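Local coordinates for putative peptidase (Bacteroides fragilis, PDB 5DYN), which acts as a cysteine protease of the clostripain family that activates the Bacteroides fragilis toxin by proteolysis, at the interface of chains A and B. Coordinates in Å, arbitrary orientation; residue numbers count along the deposited sequence, not the author numbering. Chains: chain A, Putative peptidase; chain B, Putative peptidase.

Contact 1: the interface of chains A and B. Residues chain A 95-96, 99, 113, 115; chain B 15, 18-19, 21-22.
B:Leu19 packs its CD2 methyl against A:Ile99, A:Met113 and A:Phe115 in a clostripain-family (C11) peptidase, where apolar packing of this kind contributes to the chain-chain interface. B:Leu19 CD2 lies 3.7 Å from A:Ile99 CD1 and from the thioether sulfur A:Met113 SD. A:Phe115 and B:Leu19 reach toward each other tip to tip, the leucine CD2 at the ring edge and in its plane. On the helix side, A:Ile99 CG2 rests 3.6 Å from B:Ala22 CB, while the A:Ile99 and B:Leu19 side chains cross at about a right angle. One turn earlier, A:Met95 SD lies 3.6 Å from B:Leu15 CD1 and also touches the CB of B:Ala18. A:Met95 has CG anti to the backbone N (chi1 174°) and bends at chi3, which turns its thioether toward these two residues. The extended aliphatic chain of A:Lys96 runs over B:Ala18, its CG 3.7 Å from B:Ala18 CA, and B:Val21 crosses it almost perpendicularly, with CG1 4.0 Å from A:Lys96 CG. Behind these contacts, helix 92-105 and strand 110-116 of chain A form one side, helix 12-18 of chain B and the loop after it the other. No hydrogen bond spans the patch.

Contact 2: the interface of chains A and B. Residues chain A 119-123; chain B 1, 12, 35, 157.
B:Trp1 lays one face of its indole against A:Glu120, whose CB sits 3.5 Å from the centroid of the five-membered ring in a CH-pi contact displaced toward the rim. The glutamate carboxylate does not stack with this indole; the planes are 77° apart. Instead A:Glu120, with CG anti to the backbone N (chi1 -169°) and a bend at chi2, turns its carboxylate toward B:Tyr157, nearly coplanar with the phenol ring, with OE2 at the ring edge. Their OH to OE2 spacing is modelled too short to be trusted.

In this clostripain-type peptidase the A:Glu120 loop directly follows the catalytic histidine of the His-Gly motif and borders the active site. It receives the amino terminus of chain B, probably created when the precursor is cut. B:Trp1 N donates to A:Glu120 O at 2.9 Å and to A:Gly121 O at 2.8 Å, each time from above the carbonyl plane; a further approach to A:Ile123 O is doubtful. The other way, A:Glu120 N donates to B:Trp1 O at 3.0 Å. B:Met35, near the catalytic cysteine, packs SD against the loop, 3.8 Å from A:Gly121 CA. A water joins the chains, bound to A:Trp122 O and, at 2.8 Å with 164° at H, to B:Ile12 N.

Contact 3: the interface of chains A and B. Residues chain A 16, 18, 53, 111-114; chain B 26-27, 72-73.
A:Arg16 reaches across to B:Phe73, B:Met72 and B:Asp26, at a seam of the caspase-like alpha/beta fold typical of C11 (clostripain) peptidases. Its CB brushes the B:Phe73 ring, 4.1 Å from CD1. With CG anti to the backbone N (chi1 -170°) and a bend at chi3, the chain then carries CD past the same ring, A:Arg16 CD 4.1 Å from B:Phe73 CD1, and brings NE beside the carbonyl of B:Met72; the N-H is not aimed at that oxygen, and no hydrogen bond is made. At the tip, NH1 makes a salt bridge to B:Asp26 OD2 at 3.2 Å, 145° at the hydrogen, on the anti side of the carboxylate but tilted out of its plane. The guanidinium and carboxylate planes are turned 35° apart, and the aspartate CB lies at the guanidinium edge.

B:Asp26 is itself anchored through its backbone, its N donating to A:Tyr111 O at 2.8 Å. Next along the chain, B:Phe27 O accepts from A:Met113 N at 3.3 Å, which joins strand 27-31 to strand 110-116. The B:Phe27 ring offers a face to A:Gly112, whose CA stands 3.9 Å from the ring centroid. From helix 65-72, B:Met72 SD packs 3.5 Å from A:Val114 CG2, and its side chain crosses A:Val18 at about a right angle. B:Phe73 puts CZ 3.9 Å from A:Leu53 CB and its edge toward A:Arg16 O.

Contact 1: the interface of chains A and B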
# COMPACT_ATOMS: atom_id res chain seq x y z
N MET A 95 9.04 12.68 8.57
CA MET A 95 7.65 12.27 8.45
C MET A 95 6.91 12.51 9.77
O MET A 95 5.76 12.95 9.76
CB MET A 95 7.54 10.80 8.05
CG MET A 95 6.12 10.26 8.04
SD MET A 95 5.97 8.62 7.30
CE MET A 95 5.96 9.04 5.56
N LYS A 96 7.57 12.22 10.88
CA LYS A 96 7.02 12.46 12.21
C LYS A 96 6.62 13.92 12.39
O LYS A 96 5.51 14.21 12.84
CB LYS A 96 8.02 12.07 13.30
CG LYS A 96 7.98 10.62 13.71
CD LYS A 96 8.98 10.37 14.83
CE LYS A 96 9.09 8.90 15.18
NZ LYS A 96 10.10 8.67 16.25
N ILE A 99 3.59 14.69 10.18
CA ILE A 99 2.42 14.04 10.76
C ILE A 99 1.93 14.80 11.99
O ILE A 99 0.73 15.07 12.12
CB ILE A 99 2.73 12.58 11.16
CG1 ILE A 99 2.92 11.71 9.92
CG2 ILE A 99 1.60 12.02 11.99
CD1 ILE A 99 3.26 10.27 10.25
N MET A 113 -4.66 8.43 6.32
CA MET A 113 -3.43 8.89 5.70
C MET A 113 -3.21 8.21 4.35
O MET A 113 -3.44 7.01 4.20
CB MET A 113 -2.23 8.65 6.62
CG MET A 113 -1.02 9.51 6.27
SD MET A 113 0.38 9.34 7.39
CE MET A 113 -0.43 9.54 8.96
N PHE A 115 -0.43 7.45 1.27
CA PHE A 115 1.01 7.33 1.03
C PHE A 115 1.30 7.30 -0.46
O PHE A 115 0.96 6.35 -1.16
CB PHE A 115 1.54 6.08 1.73
CG PHE A 115 1.39 6.12 3.22
CD1 PHE A 115 0.22 5.69 3.83
CD2 PHE A 115 2.42 6.60 4.02
CE1 PHE A 115 0.08 5.73 5.20
CE2 PHE A 115 2.28 6.64 5.40
CZ PHE A 115 1.11 6.21 5.99
N LEU B 15 9.09 3.42 8.84
CA LEU B 15 7.75 3.95 8.56
C LEU B 15 6.83 3.73 9.76
O LEU B 15 6.12 4.64 10.17
CB LEU B 15 7.16 3.30 7.31
CG LEU B 15 5.68 3.57 7.01
CD1 LEU B 15 5.39 5.07 6.93
CD2 LEU B 15 5.26 2.88 5.72
N ALA B 18 7.61 6.03 12.54
CA ALA B 18 7.11 7.36 12.23
C ALA B 18 5.61 7.50 12.49
O ALA B 18 5.15 8.53 12.98
CB ALA B 18 7.42 7.72 10.78
N LEU B 19 4.85 6.46 12.17
CA LEU B 19 3.40 6.51 12.30
C LEU B 19 2.93 6.41 13.76
O LEU B 19 1.73 6.43 14.03
CB LEU B 19 2.75 5.40 11.47
CG LEU B 19 2.82 5.58 9.95
CD1 LEU B 19 2.23 4.38 9.23
CD2 LEU B 19 2.11 6.86 9.54
N VAL B 21 3.51 8.67 16.04
CA VAL B 21 3.05 10.00 16.45
C VAL B 21 1.72 10.32 15.79
O VAL B 21 1.06 11.29 16.14
CB VAL B 21 4.08 11.09 16.10
CG1 VAL B 21 5.41 10.81 16.78
CG2 VAL B 21 4.25 11.21 14.59
N ALA B 22 1.32 9.48 14.84
CA ALA B 22 0.03 9.64 14.18
C ALA B 22 -1.08 9.15 15.09
O ALA B 22 -0.87 8.22 15.88
CB ALA B 22 0.00 8.89 12.85

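Contact 2: the interface of chains A and B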
# COMPACT_ATOMS: atom_id res chain seq x y z
N GLY A 119 6.89 2.22 -4.48
CA GLY A 119 6.70 1.20 -3.47
C GLY A 119 7.39 -0.10 -3.81
O GLY A 119 7.56 -0.45 -4.98
N GLU A 120 7.81 -0.82 -2.77
CA GLU A 120 8.51 -2.09 -2.93
C GLU A 120 8.31 -2.93 -1.67
O GLU A 120 9.27 -3.42 -1.07
CB GLU A 120 10.00 -1.84 -3.20
CG GLU A 120 10.81 -3.06 -3.63
CD GLU A 120 10.43 -3.57 -5.01
OE1 GLU A 120 10.97 -3.06 -6.01
OE2 GLU A 120 9.59 -4.49 -5.09
N GLY A 121 7.05 -3.08 -1.27
CA GLY A 121 6.66 -3.94 -0.16
C GLY A 121 7.53 -3.82 1.08
O GLY A 121 7.85 -2.72 1.53
N TRP A 122 7.92 -4.98 1.62
CA TRP A 122 8.73 -5.05 2.83
C TRP A 122 10.22 -4.88 2.55
O TRP A 122 11.00 -4.64 3.47
CB TRP A 122 8.50 -6.38 3.55
CG TRP A 122 8.97 -7.55 2.73
CD1 TRP A 122 8.24 -8.26 1.82
CD2 TRP A 122 10.28 -8.14 2.74
NE1 TRP A 122 9.02 -9.26 1.27
CE2 TRP A 122 10.27 -9.20 1.82
CE3 TRP A 122 11.46 -7.87 3.45
CZ2 TRP A 122 11.39 -9.99 1.58
CZ3 TRP A 122 12.57 -8.66 3.21
CH2 TRP A 122 12.53 -9.71 2.28
N ILE A 123 10.59 -5.05 1.28
CA ILE A 123 11.99 -5.08 0.85
C ILE A 123 12.84 -3.98 1.48
O ILE A 123 12.44 -2.83 1.52
CB ILE A 123 12.09 -4.95 -0.69
CG1 ILE A 123 11.36 -6.11 -1.38
CG2 ILE A 123 13.54 -4.90 -1.15
CD1 ILE A 123 12.01 -7.46 -1.15
N TRP B 1 10.46 -1.72 1.00
CA TRP B 1 10.51 -0.33 1.43
C TRP B 1 9.35 0.47 0.85
O TRP B 1 8.58 -0.03 0.02
CB TRP B 1 11.84 0.31 1.01
CG TRP B 1 12.18 0.14 -0.44
CD1 TRP B 1 12.94 -0.85 -0.99
CD2 TRP B 1 11.77 0.99 -1.53
NE1 TRP B 1 13.03 -0.67 -2.36
CE2 TRP B 1 12.33 0.45 -2.71
CE3 TRP B 1 11.00 2.15 -1.62
CZ2 TRP B 1 12.13 1.03 -3.97
CZ3 TRP B 1 10.80 2.72 -2.87
CH2 TRP B 1 11.37 2.16 -4.03
N ILE B 12 10.25 -0.23 6.12
CA ILE B 12 8.94 -0.37 6.75
C ILE B 12 9.01 -0.17 8.26
O ILE B 12 8.11 0.41 8.86
CB ILE B 12 8.32 -1.74 6.43
CG1 ILE B 12 8.13 -1.88 4.92
CG2 ILE B 12 6.98 -1.90 7.13
CD1 ILE B 12 7.33 -0.75 4.31
N MET B 35 2.46 -2.63 -2.20
CA MET B 35 2.35 -2.39 -0.77
C MET B 35 1.29 -3.25 -0.07
O MET B 35 1.24 -3.30 1.16
CB MET B 35 2.06 -0.91 -0.50
CG MET B 35 3.19 0.02 -0.92
SD MET B 35 4.83 -0.57 -0.45
CE MET B 35 4.74 -0.52 1.34
N TYR B 157 6.94 -11.05 -4.95
CA TYR B 157 5.63 -11.14 -4.34
C TYR B 157 4.73 -12.20 -4.97
O TYR B 157 4.42 -12.14 -6.16
CB TYR B 157 4.94 -9.77 -4.40
CG TYR B 157 5.87 -8.62 -4.11
CD1 TYR B 157 6.23 -8.31 -2.80
CD2 TYR B 157 6.41 -7.85 -5.14
CE1 TYR B 157 7.09 -7.26 -2.53
CE2 TYR B 157 7.27 -6.81 -4.87
CZ TYR B 157 7.60 -6.51 -3.56
OH TYR B 157 8.46 -5.47 -3.29
O HOH W 1 11.50 -2.01 4.43

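Contact 3: the interface of chains A and B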
# COMPACT_ATOMS: atom_id res chain seq x y z
N ARG A 16 -13.39 14.86 9.76
CA ARG A 16 -12.30 13.95 9.44
C ARG A 16 -11.09 14.69 8.88
O ARG A 16 -11.24 15.64 8.11
CB ARG A 16 -12.75 12.88 8.45
CG ARG A 16 -11.74 11.76 8.26
CD ARG A 16 -11.94 11.04 6.94
NE ARG A 16 -13.24 10.36 6.87
CZ ARG A 16 -13.44 9.09 7.21
NH1 ARG A 16 -12.43 8.35 7.66
NH2 ARG A 16 -14.65 8.55 7.11
N VAL A 18 -7.48 14.08 6.75
CA VAL A 18 -6.68 13.17 5.95
C VAL A 18 -5.40 13.86 5.48
O VAL A 18 -5.44 14.91 4.84
CB VAL A 18 -7.45 12.66 4.72
CG1 VAL A 18 -6.56 11.76 3.87
CG2 VAL A 18 -8.71 11.91 5.16
N LEU A 53 -8.44 18.10 4.25
CA LEU A 53 -7.47 17.45 3.39
C LEU A 53 -6.15 18.19 3.40
O LEU A 53 -6.00 19.25 2.79
CB LEU A 53 -7.98 17.35 1.95
CG LEU A 53 -7.03 16.64 0.99
CD1 LEU A 53 -6.74 15.22 1.46
CD2 LEU A 53 -7.59 16.63 -0.43
N TYR A 111 -9.64 9.91 11.24
CA TYR A 111 -8.40 10.22 10.56
C TYR A 111 -8.11 9.23 9.44
O TYR A 111 -8.65 8.13 9.41
CB TYR A 111 -7.23 10.25 11.55
CG TYR A 111 -7.40 11.24 12.67
CD1 TYR A 111 -7.11 12.58 12.48
CD2 TYR A 111 -7.85 10.83 13.92
CE1 TYR A 111 -7.26 13.50 13.51
CE2 TYR A 111 -8.01 11.74 14.95
CZ TYR A 111 -7.71 13.07 14.74
OH TYR A 111 -7.87 13.97 15.77
N GLY A 112 -7.24 9.64 8.52
CA GLY A 112 -6.77 8.77 7.47
C GLY A 112 -5.46 9.30 6.94
O GLY A 112 -5.15 10.48 7.10
N MET A 113 -4.66 8.43 6.32
CA MET A 113 -3.43 8.89 5.70
C MET A 113 -3.21 8.21 4.35
O MET A 113 -3.44 7.01 4.20
CB MET A 113 -2.23 8.65 6.62
CG MET A 113 -1.02 9.51 6.27
SD MET A 113 0.38 9.34 7.39
CE MET A 113 -0.43 9.54 8.96
N VAL A 114 -2.76 9.01 3.39
CA VAL A 114 -2.45 8.52 2.05
C VAL A 114 -0.94 8.53 1.83
O VAL A 114 -0.26 9.50 2.16
CB VAL A 114 -3.13 9.38 0.97
CG1 VAL A 114 -2.79 8.87 -0.43
CG2 VAL A 114 -4.63 9.39 1.18
N ASP B 26 -8.17 5.49 10.29
CA ASP B 26 -9.24 4.65 9.75
C ASP B 26 -8.67 3.78 8.64
O ASP B 26 -8.98 2.59 8.54
CB ASP B 26 -10.40 5.50 9.24
CG ASP B 26 -11.43 4.68 8.47
OD1 ASP B 26 -11.65 3.50 8.83
OD2 ASP B 26 -12.01 5.21 7.50
N PHE B 27 -7.84 4.39 7.80
CA PHE B 27 -7.25 3.68 6.67
C PHE B 27 -5.82 4.13 6.41
O PHE B 27 -5.46 5.29 6.66
CB PHE B 27 -8.10 3.90 5.41
CG PHE B 27 -8.32 5.34 5.05
CD1 PHE B 27 -7.38 6.05 4.33
CD2 PHE B 27 -9.49 5.99 5.44
CE1 PHE B 27 -7.58 7.38 4.00
CE2 PHE B 27 -9.70 7.32 5.11
CZ PHE B 27 -8.75 8.02 4.39
N MET B 72 -12.76 9.34 0.60
CA MET B 72 -11.99 9.42 1.84
C MET B 72 -12.74 10.15 2.94
O MET B 72 -12.44 9.98 4.12
CB MET B 72 -10.64 10.10 1.60
CG MET B 72 -9.71 9.31 0.70
SD MET B 72 -8.04 9.97 0.64
CE MET B 72 -8.34 11.65 0.09
N PHE B 73 -13.73 10.96 2.57
CA PHE B 73 -14.47 11.74 3.55
C PHE B 73 -15.91 11.24 3.69
O PHE B 73 -16.81 12.01 4.03
CB PHE B 73 -14.45 13.22 3.17
CG PHE B 73 -13.11 13.87 3.36
CD1 PHE B 73 -12.72 14.36 4.59
CD2 PHE B 73 -12.23 13.99 2.29
CE1 PHE B 73 -11.48 14.95 4.76
CE2 PHE B 73 -10.99 14.58 2.46
CZ PHE B 73 -10.62 15.06 3.69

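The C-alpha centres of contacts 1 and 3 lie about 13 Å apart, and both draw on A:Met113: its side chain serves contact 1, its backbone N contact 3. Strand 110-116 of chain A thus joins an apolar packing surface to a strand-pairing one. The C-alpha centre of contact 2 lies about 17 Å from that of contact 1 and about 22 Å from that of contact 3, in the loop after this strand; helix 12-18 of chain B contributes to contacts 1 and 2. Chain A is the amino-terminal piece and chain B probably the remainder of the same cleaved precursor; together they suggest one folded unit.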